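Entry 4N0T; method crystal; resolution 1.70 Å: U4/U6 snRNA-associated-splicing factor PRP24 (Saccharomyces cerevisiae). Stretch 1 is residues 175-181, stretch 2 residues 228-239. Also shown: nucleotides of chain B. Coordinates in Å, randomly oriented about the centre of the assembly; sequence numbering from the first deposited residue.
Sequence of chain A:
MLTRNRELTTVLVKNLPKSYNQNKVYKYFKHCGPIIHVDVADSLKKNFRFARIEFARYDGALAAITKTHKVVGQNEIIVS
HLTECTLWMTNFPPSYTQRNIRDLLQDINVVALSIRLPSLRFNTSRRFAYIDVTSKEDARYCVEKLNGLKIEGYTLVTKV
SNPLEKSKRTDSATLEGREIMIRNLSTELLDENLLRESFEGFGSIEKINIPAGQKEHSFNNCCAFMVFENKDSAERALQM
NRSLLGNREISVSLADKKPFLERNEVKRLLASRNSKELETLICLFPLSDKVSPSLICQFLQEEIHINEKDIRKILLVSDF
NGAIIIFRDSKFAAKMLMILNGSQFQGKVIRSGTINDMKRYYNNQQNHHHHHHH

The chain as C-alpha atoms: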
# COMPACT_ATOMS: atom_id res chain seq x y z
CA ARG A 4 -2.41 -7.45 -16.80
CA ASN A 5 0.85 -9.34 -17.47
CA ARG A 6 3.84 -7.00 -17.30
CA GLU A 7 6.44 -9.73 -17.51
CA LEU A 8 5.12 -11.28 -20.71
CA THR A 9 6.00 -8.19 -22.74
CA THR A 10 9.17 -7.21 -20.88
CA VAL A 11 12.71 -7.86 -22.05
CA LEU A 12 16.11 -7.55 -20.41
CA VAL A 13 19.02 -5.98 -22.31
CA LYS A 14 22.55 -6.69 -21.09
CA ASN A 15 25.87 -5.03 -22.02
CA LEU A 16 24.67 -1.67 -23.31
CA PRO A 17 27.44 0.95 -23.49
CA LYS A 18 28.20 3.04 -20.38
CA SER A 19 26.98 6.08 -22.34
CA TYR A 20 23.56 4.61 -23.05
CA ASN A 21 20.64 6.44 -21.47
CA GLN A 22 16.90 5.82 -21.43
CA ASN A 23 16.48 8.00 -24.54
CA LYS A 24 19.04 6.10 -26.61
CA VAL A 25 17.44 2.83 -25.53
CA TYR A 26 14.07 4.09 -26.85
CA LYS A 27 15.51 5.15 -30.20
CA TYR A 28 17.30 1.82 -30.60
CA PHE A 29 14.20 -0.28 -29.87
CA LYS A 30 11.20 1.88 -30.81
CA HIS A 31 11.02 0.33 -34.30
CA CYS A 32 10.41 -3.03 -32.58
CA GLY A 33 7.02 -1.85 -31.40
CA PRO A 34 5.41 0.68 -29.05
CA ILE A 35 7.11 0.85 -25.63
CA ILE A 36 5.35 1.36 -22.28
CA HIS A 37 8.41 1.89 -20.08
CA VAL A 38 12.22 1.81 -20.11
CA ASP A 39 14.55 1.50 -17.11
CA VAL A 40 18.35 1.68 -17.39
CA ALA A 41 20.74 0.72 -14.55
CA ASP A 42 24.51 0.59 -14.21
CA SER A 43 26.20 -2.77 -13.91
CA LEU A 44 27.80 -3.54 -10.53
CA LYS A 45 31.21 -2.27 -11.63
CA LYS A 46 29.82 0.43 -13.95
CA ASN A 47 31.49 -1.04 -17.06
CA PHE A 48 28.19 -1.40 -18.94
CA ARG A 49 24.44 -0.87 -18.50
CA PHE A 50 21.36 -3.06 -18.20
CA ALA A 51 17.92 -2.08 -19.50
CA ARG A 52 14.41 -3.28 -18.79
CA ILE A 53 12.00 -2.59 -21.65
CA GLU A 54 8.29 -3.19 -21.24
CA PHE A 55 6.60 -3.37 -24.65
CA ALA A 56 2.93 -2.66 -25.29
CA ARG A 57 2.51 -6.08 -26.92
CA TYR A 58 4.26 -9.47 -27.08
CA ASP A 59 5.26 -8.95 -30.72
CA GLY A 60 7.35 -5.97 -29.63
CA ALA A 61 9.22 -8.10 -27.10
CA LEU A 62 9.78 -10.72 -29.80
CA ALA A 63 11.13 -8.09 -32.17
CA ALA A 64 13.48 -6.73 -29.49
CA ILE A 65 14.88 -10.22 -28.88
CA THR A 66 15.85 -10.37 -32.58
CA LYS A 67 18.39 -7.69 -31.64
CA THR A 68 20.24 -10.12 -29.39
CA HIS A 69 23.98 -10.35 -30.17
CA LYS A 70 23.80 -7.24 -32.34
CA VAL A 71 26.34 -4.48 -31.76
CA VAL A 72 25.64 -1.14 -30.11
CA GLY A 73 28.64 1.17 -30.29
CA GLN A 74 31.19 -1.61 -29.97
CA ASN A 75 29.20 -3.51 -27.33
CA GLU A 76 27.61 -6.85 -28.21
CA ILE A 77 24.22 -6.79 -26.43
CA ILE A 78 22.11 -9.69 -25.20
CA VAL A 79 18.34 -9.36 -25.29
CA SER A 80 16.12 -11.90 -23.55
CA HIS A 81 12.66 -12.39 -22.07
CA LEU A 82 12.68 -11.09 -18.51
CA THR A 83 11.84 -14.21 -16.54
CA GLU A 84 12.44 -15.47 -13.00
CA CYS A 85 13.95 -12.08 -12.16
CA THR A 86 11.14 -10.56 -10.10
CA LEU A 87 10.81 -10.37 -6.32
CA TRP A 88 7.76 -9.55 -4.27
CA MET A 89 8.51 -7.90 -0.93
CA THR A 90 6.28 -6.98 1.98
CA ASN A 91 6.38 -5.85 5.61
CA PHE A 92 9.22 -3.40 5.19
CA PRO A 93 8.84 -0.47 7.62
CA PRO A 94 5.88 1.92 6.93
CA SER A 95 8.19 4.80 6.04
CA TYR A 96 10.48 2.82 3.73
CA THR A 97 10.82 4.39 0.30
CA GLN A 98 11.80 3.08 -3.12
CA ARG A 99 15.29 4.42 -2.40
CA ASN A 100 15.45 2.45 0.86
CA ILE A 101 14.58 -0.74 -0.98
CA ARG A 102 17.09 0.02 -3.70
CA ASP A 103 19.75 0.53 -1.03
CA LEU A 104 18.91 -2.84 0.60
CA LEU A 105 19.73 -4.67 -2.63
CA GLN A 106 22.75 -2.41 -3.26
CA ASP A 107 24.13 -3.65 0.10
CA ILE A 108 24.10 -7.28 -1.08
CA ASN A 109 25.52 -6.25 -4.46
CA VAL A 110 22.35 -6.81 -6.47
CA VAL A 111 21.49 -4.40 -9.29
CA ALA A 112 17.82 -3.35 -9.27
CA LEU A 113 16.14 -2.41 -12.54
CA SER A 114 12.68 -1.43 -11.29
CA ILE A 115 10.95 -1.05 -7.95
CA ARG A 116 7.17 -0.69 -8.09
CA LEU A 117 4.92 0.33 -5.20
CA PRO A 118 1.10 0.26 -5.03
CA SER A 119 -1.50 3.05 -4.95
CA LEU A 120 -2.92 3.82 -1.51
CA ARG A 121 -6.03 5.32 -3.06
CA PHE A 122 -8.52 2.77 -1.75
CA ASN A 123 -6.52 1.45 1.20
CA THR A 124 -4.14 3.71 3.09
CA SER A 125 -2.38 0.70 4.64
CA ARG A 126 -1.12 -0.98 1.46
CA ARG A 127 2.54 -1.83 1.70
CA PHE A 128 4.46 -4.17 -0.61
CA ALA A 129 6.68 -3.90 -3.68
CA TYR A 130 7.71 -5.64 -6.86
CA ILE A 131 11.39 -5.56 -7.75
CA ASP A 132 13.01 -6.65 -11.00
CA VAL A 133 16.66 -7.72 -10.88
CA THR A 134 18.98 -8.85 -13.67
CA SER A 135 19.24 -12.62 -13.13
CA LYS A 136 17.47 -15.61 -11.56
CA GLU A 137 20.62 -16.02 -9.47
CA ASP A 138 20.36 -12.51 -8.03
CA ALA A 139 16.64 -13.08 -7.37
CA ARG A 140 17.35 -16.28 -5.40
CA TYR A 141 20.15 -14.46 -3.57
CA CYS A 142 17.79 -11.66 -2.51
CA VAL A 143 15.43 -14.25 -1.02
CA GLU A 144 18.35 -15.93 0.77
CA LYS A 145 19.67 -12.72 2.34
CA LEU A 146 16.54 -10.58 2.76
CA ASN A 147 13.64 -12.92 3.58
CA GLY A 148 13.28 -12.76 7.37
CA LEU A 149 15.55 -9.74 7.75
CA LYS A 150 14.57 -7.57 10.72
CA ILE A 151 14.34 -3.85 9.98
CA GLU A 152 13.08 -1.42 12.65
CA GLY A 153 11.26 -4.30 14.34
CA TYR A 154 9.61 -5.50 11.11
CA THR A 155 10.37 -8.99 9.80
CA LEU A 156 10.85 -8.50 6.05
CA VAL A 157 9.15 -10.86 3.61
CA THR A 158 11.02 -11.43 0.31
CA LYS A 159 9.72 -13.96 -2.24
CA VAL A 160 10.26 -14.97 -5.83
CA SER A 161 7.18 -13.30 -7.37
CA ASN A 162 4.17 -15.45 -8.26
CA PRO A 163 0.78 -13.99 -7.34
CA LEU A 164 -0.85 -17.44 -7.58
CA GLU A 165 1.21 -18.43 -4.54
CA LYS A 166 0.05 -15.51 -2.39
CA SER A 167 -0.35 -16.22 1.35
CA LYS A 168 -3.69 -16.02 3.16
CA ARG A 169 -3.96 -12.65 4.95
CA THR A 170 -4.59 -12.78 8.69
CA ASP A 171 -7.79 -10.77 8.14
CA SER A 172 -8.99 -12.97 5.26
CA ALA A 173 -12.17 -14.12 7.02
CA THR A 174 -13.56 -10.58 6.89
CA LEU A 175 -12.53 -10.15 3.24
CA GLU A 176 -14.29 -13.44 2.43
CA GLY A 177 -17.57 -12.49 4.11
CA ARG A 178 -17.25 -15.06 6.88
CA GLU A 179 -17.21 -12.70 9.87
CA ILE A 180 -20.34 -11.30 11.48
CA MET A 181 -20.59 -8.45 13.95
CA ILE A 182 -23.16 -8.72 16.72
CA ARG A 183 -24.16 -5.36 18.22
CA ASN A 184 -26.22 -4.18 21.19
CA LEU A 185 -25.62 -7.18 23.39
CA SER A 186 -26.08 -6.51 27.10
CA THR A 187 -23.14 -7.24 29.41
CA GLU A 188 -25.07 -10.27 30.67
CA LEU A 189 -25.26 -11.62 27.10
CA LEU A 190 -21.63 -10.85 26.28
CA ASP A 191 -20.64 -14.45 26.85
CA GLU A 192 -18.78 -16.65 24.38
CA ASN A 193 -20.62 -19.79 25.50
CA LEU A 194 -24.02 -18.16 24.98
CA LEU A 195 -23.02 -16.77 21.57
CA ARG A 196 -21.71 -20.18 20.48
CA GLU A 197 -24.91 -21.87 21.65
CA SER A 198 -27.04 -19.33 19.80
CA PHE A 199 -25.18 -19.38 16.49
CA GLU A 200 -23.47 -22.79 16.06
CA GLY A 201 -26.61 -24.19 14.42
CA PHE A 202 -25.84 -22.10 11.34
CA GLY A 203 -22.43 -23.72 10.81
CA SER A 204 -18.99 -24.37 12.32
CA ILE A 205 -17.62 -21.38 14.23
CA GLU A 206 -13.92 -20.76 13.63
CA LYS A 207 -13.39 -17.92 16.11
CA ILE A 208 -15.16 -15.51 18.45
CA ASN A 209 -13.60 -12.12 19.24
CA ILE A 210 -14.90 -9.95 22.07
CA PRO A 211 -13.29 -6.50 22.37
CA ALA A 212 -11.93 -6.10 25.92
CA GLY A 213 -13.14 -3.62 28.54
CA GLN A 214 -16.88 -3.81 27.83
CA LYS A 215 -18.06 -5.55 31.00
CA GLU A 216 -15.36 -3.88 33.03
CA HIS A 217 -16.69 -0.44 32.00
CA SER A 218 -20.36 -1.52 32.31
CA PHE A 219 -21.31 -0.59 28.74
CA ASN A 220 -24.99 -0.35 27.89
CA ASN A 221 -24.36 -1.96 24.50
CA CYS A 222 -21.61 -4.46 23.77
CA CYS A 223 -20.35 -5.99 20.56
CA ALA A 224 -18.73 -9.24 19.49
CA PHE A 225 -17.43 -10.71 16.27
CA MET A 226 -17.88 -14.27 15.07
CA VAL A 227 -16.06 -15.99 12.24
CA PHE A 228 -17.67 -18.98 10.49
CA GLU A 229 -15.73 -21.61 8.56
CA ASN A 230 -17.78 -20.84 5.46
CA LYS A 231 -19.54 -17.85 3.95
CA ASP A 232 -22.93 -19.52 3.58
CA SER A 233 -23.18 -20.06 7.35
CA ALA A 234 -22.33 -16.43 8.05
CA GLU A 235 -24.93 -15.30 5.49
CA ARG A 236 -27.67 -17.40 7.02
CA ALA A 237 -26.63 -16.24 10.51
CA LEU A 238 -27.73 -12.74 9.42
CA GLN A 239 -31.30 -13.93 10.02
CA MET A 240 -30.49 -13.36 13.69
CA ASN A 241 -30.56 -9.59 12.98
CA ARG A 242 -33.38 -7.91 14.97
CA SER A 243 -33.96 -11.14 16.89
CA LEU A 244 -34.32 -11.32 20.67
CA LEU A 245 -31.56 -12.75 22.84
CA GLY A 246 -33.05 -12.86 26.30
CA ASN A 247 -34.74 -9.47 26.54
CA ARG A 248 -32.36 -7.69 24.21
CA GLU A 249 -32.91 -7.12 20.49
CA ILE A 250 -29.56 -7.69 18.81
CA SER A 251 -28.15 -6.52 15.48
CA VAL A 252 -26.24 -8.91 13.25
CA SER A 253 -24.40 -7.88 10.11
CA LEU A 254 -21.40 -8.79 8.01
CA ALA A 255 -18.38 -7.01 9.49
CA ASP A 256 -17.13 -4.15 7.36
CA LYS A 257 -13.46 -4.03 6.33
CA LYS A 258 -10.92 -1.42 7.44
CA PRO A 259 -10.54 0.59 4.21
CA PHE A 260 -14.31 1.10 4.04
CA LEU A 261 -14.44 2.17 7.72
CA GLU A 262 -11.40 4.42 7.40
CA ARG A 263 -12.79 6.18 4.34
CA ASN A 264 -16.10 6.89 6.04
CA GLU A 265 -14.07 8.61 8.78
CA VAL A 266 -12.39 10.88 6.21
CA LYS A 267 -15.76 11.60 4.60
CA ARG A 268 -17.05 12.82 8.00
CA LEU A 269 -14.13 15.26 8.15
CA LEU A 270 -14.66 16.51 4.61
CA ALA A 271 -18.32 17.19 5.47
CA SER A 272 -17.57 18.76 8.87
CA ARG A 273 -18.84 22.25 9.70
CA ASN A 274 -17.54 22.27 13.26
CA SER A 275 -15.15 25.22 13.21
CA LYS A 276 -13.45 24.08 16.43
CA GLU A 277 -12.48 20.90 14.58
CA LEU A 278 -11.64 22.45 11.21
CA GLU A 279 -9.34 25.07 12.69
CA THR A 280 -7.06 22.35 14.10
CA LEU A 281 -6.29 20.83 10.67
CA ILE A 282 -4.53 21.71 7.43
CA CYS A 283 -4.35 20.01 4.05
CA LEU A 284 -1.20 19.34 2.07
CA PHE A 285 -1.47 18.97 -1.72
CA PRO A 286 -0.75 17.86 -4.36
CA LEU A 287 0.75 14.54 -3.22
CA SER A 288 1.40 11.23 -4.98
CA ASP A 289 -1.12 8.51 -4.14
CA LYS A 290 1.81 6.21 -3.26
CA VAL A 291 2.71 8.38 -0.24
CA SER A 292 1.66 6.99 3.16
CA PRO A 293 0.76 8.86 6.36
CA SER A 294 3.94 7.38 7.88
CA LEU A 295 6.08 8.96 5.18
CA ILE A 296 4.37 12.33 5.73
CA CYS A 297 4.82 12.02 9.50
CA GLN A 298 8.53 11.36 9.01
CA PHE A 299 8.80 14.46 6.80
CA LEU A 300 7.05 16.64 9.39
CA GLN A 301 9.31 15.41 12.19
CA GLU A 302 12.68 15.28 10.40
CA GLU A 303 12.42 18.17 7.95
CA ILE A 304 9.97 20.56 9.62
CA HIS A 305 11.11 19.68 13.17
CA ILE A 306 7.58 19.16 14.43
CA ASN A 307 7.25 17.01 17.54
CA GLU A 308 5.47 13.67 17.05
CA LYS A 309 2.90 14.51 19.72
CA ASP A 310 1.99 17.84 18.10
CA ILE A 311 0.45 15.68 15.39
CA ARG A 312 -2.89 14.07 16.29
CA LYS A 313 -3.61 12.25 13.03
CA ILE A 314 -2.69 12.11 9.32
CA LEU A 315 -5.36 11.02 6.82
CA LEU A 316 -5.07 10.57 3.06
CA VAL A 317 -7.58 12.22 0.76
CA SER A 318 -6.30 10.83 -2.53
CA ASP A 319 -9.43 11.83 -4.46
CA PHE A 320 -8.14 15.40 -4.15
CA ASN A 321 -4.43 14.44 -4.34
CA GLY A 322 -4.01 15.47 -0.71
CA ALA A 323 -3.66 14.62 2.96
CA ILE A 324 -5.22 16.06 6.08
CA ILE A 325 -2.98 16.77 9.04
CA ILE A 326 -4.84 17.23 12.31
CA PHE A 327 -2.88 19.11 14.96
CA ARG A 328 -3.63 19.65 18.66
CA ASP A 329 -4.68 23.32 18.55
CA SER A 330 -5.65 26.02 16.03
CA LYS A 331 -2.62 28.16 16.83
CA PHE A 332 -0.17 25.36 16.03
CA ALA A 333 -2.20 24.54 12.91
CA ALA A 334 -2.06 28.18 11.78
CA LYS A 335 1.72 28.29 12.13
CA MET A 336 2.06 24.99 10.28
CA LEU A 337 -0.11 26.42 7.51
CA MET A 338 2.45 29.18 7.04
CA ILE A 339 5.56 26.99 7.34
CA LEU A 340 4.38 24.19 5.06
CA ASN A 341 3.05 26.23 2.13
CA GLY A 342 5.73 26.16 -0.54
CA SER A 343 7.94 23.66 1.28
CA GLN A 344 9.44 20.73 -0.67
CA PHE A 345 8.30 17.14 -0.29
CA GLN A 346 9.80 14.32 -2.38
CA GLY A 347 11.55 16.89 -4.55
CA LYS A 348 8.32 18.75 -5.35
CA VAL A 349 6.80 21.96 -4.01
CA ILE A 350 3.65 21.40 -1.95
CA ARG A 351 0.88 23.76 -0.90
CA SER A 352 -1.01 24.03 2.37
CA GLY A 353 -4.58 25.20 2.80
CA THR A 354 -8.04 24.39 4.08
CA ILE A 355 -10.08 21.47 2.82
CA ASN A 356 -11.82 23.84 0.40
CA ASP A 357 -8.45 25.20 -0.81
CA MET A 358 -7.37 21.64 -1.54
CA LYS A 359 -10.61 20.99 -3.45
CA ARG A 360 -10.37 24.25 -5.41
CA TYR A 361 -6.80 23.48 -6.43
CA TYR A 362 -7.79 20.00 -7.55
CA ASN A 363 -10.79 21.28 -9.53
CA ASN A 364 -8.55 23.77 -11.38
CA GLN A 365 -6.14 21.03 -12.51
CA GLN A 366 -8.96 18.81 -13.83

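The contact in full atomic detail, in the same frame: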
# COMPACT_ATOMS: atom_id res chain seq x y z
N LEU A 175 -12.54 -10.37 4.68
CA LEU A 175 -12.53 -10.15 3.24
C LEU A 175 -13.45 -11.15 2.53
O LEU A 175 -14.09 -10.82 1.54
CB LEU A 175 -11.09 -10.25 2.71
CG LEU A 175 -10.13 -9.18 3.27
CD1 LEU A 175 -8.64 -9.52 3.08
CD2 LEU A 175 -10.45 -7.83 2.65
N GLU A 176 -13.55 -12.35 3.08
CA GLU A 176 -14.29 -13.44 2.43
C GLU A 176 -15.76 -13.49 2.83
O GLU A 176 -16.50 -14.34 2.35
CB GLU A 176 -13.64 -14.79 2.76
CG GLU A 176 -12.35 -15.06 1.98
CD GLU A 176 -11.52 -16.17 2.60
OE1 GLU A 176 -12.08 -17.02 3.33
OE2 GLU A 176 -10.29 -16.21 2.34
N GLY A 177 -16.18 -12.58 3.72
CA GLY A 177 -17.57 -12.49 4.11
C GLY A 177 -17.95 -13.54 5.12
O GLY A 177 -19.12 -13.95 5.19
N ARG A 178 -16.98 -13.99 5.92
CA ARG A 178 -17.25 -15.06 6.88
C ARG A 178 -17.38 -14.56 8.32
O ARG A 178 -17.61 -15.36 9.23
CB ARG A 178 -16.14 -16.11 6.83
CG ARG A 178 -16.07 -16.83 5.51
CD ARG A 178 -15.12 -18.02 5.57
NE ARG A 178 -13.70 -17.67 5.59
CZ ARG A 178 -12.91 -17.86 6.64
NH1 ARG A 178 -13.40 -18.34 7.78
NH2 ARG A 178 -11.62 -17.56 6.57
N GLU A 179 -17.19 -13.26 8.52
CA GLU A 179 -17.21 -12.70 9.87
C GLU A 179 -18.45 -11.84 10.08
O GLU A 179 -18.71 -10.91 9.31
CB GLU A 179 -15.96 -11.84 10.14
CG GLU A 179 -15.93 -11.30 11.58
CD GLU A 179 -14.76 -10.35 11.83
OE1 GLU A 179 -14.48 -9.51 10.94
OE2 GLU A 179 -14.12 -10.43 12.91
N ILE A 180 -19.21 -12.14 11.13
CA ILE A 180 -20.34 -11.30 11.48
C ILE A 180 -19.99 -10.43 12.68
O ILE A 180 -19.09 -10.76 13.49
CB ILE A 180 -21.63 -12.12 11.80
CG1 ILE A 180 -21.38 -13.11 12.93
CG2 ILE A 180 -22.11 -12.85 10.53
CD1 ILE A 180 -22.69 -13.70 13.53
N MET A 181 -20.66 -9.28 12.77
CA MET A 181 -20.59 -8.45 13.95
C MET A 181 -21.95 -8.47 14.62
O MET A 181 -22.99 -8.27 13.96
CB MET A 181 -20.22 -7.01 13.59
CG MET A 181 -20.00 -6.11 14.82
SD MET A 181 -19.58 -4.41 14.34
CE MET A 181 -19.06 -3.78 15.92
N PHE A 228 -17.21 -17.64 10.87
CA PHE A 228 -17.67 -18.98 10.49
C PHE A 228 -16.70 -19.59 9.50
O PHE A 228 -16.05 -18.86 8.74
CB PHE A 228 -19.04 -18.90 9.85
CG PHE A 228 -20.14 -18.58 10.81
CD1 PHE A 228 -20.47 -17.26 11.06
CD2 PHE A 228 -20.84 -19.60 11.44
CE1 PHE A 228 -21.50 -16.94 11.96
CE2 PHE A 228 -21.87 -19.30 12.35
CZ PHE A 228 -22.19 -17.97 12.60
N GLU A 229 -16.63 -20.92 9.49
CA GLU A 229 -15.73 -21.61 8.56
C GLU A 229 -16.10 -21.35 7.11
O GLU A 229 -15.23 -21.33 6.24
CB GLU A 229 -15.71 -23.12 8.81
CG GLU A 229 -14.76 -23.56 9.91
CD GLU A 229 -14.74 -25.06 10.07
OE1 GLU A 229 -15.26 -25.77 9.17
OE2 GLU A 229 -14.22 -25.54 11.10
N ASN A 230 -17.39 -21.18 6.83
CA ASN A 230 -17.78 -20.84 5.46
C ASN A 230 -18.79 -19.71 5.33
O ASN A 230 -19.60 -19.45 6.24
CB ASN A 230 -18.21 -22.08 4.66
CG ASN A 230 -19.44 -22.73 5.23
OD1 ASN A 230 -20.54 -22.20 5.11
ND2 ASN A 230 -19.27 -23.90 5.84
N LYS A 231 -18.75 -19.05 4.18
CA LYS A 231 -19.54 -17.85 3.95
C LYS A 231 -21.04 -18.08 4.01
O LYS A 231 -21.79 -17.22 4.46
CB LYS A 231 -19.15 -17.22 2.60
CG LYS A 231 -19.71 -15.83 2.42
CD LYS A 231 -20.18 -15.59 1.00
CE LYS A 231 -19.03 -15.60 0.02
NZ LYS A 231 -19.33 -14.74 -1.17
N ASP A 232 -21.50 -19.25 3.56
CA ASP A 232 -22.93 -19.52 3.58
C ASP A 232 -23.48 -19.52 5.01
O ASP A 232 -24.59 -19.04 5.24
CB ASP A 232 -23.25 -20.85 2.87
CG ASP A 232 -24.70 -21.26 3.06
OD1 ASP A 232 -25.59 -20.62 2.47
OD2 ASP A 232 -24.95 -22.24 3.81
N SER A 233 -22.72 -20.06 5.96
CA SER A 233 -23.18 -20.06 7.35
C SER A 233 -23.28 -18.63 7.88
O SER A 233 -24.24 -18.27 8.54
CB SER A 233 -22.24 -20.88 8.23
OG SER A 233 -22.23 -22.23 7.80
N ALA A 234 -22.27 -17.81 7.59
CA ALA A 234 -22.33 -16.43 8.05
C ALA A 234 -23.53 -15.70 7.44
O ALA A 234 -24.20 -14.93 8.14
CB ALA A 234 -21.02 -15.71 7.72
N GLU A 235 -23.82 -15.95 6.17
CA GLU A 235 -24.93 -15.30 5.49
C GLU A 235 -26.25 -15.65 6.15
O GLU A 235 -27.09 -14.79 6.41
CB GLU A 235 -25.01 -15.73 4.02
CG GLU A 235 -24.19 -14.91 3.07
CD GLU A 235 -24.56 -15.19 1.62
OE1 GLU A 235 -23.69 -14.99 0.74
OE2 GLU A 235 -25.72 -15.59 1.36
N ARG A 236 -26.43 -16.94 6.40
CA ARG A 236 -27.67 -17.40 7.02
C ARG A 236 -27.77 -16.92 8.47
O ARG A 236 -28.87 -16.66 8.96
CB ARG A 236 -27.81 -18.93 6.89
CG ARG A 236 -28.07 -19.35 5.44
CD ARG A 236 -28.36 -20.84 5.27
NE ARG A 236 -27.17 -21.66 5.50
CZ ARG A 236 -26.95 -22.34 6.61
NH1 ARG A 236 -27.85 -22.30 7.59
NH2 ARG A 236 -25.85 -23.05 6.75
N ALA A 237 -26.63 -16.76 9.14
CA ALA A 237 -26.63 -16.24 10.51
C ALA A 237 -27.17 -14.80 10.59
O ALA A 237 -27.57 -14.33 11.66
CB ALA A 237 -25.22 -16.34 11.13
N LEU A 238 -27.20 -14.11 9.45
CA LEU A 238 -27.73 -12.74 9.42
C LEU A 238 -29.22 -12.71 9.73
O LEU A 238 -29.77 -11.65 10.08
CB LEU A 238 -27.45 -12.08 8.07
CG LEU A 238 -25.99 -11.95 7.68
CD1 LEU A 238 -25.85 -11.31 6.30
CD2 LEU A 238 -25.20 -11.15 8.74
N GLN A 239 -29.89 -13.85 9.63
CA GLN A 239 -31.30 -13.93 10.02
C GLN A 239 -31.50 -13.63 11.50
O GLN A 239 -32.62 -13.34 11.94
CB GLN A 239 -31.87 -15.32 9.73
CG GLN A 239 -31.94 -15.71 8.26
CD GLN A 239 -32.30 -17.17 8.11
OE1 GLN A 239 -33.47 -17.53 7.97
NE2 GLN A 239 -31.29 -18.04 8.16
P C B 14 -10.52 -2.52 16.13
OP1 C B 14 -10.23 -1.33 16.97
OP2 C B 14 -9.84 -2.68 14.81
O5' C B 14 -10.20 -3.85 16.94
C5' C B 14 -10.61 -4.02 18.29
C4' C B 14 -11.14 -5.40 18.55
O4' C B 14 -12.34 -5.60 17.76
C3' C B 14 -10.24 -6.56 18.12
O3' C B 14 -9.25 -6.89 19.07
C2' C B 14 -11.23 -7.69 17.91
O2' C B 14 -11.66 -8.20 19.17
C1' C B 14 -12.42 -6.93 17.32
N1 C B 14 -12.51 -6.96 15.84
C2 C B 14 -12.86 -8.17 15.23
O2 C B 14 -12.99 -9.19 15.93
N3 C B 14 -13.03 -8.21 13.90
C4 C B 14 -12.87 -7.11 13.16
N4 C B 14 -13.06 -7.25 11.85
C5 C B 14 -12.54 -5.85 13.75
C6 C B 14 -12.38 -5.82 15.08
P A B 13 -13.18 -0.71 20.24
OP1 A B 13 -11.79 -1.04 20.68
OP2 A B 13 -13.49 0.49 19.43
O5' A B 13 -13.71 -2.01 19.49
C5' A B 13 -14.63 -1.90 18.43
C4' A B 13 -14.07 -2.53 17.19
O4' A B 13 -15.13 -2.77 16.23
C3' A B 13 -13.02 -1.70 16.45
O3' A B 13 -12.09 -2.60 15.83
C2' A B 13 -13.85 -1.04 15.36
O2' A B 13 -13.11 -0.59 14.24
C1' A B 13 -14.77 -2.19 14.99
N9 A B 13 -15.99 -1.87 14.26
C8 A B 13 -16.99 -0.97 14.56
N7 A B 13 -17.97 -1.01 13.70
C5 A B 13 -17.60 -1.99 12.79
C6 A B 13 -18.22 -2.50 11.64
N6 A B 13 -19.41 -2.07 11.19
N1 A B 13 -17.59 -3.49 10.98
C2 A B 13 -16.41 -3.93 11.43
N3 A B 13 -15.73 -3.52 12.50
C4 A B 13 -16.39 -2.54 13.14

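What holds Arg178 in place against the second stretch? Its backbone and its side chain both bond to Phe228. Phe228 N donates to Arg178 O at 2.8 Å, almost straight at 174°, and Arg178 NH1 returns a bond to Phe228 O at 2.9 Å, with that oxygen near the plane of the guanidinium. The side chain gets there with chi1 m, chi2 t and chi3 m: it leaves its CA sideways to the second stretch and runs along the backbone there, with CD 3.4 Å from Glu229 O and CG 3.7 Å from Lys231 N. A second anchor lies within its own stretch, where Arg178 NE meets Glu176 OE1 at 2.9 Å in a salt bridge; the bond from Arg178 NH2 to the same oxygen, at 3.3 Å, is weak.

Why does glycine suit position 177? Gly177 leaves the preceding helix in a Schellman motif, with phi 79° and psi 28°, and positive phi favours glycine. The neighbouring stretch is close as well: a CB placed ideally here would point toward it and lie 3.5 Å from Lys231 CG, a tight approach. Lys231 already packs its aliphatic portion on this turn, CG lying 3.4 Å from Gly177 O and 3.5 Å from Glu176 O. Gly177 O is buried by the contact without a polar partner, and the methyl Ala234 CB also sits 3.6 Å from it.

How does Ile180 fill the space beneath the helix? Along the strand, Ile180 points toward the second stretch while Glu179 and Met181 point away, the alternation expected of a strand. With chi1 p and chi2 t, Ile180 places CD1 3.8 Å from Phe228 CE1, near the plane of the ring at its edge, and 4.4 Å from Ala237 CB. Its CG2 lies 4.2 Å from Ala234 CB and 4.0 Å from Leu238 CD2. Ala234 and Ala237 present only methyls here, so the helix backbone can come close: Ile180 CG2 is 3.8 Å from Ala234 O.

What do the residues facing away do? In this splicing factor, Glu179 and Met181 meet RNA. Glu179, with chi1 and chi2 both t, accepts a 2.8 Å hydrogen bond at OE1 from C14 N4, and Met181, extended with all three chi angles t, brings SD to 3.5 Å from A13 C5. Just before the helix, Asn230 (chi1 p) caps its N-terminus, OD1 accepting from Ser233 N at 3.2 Å.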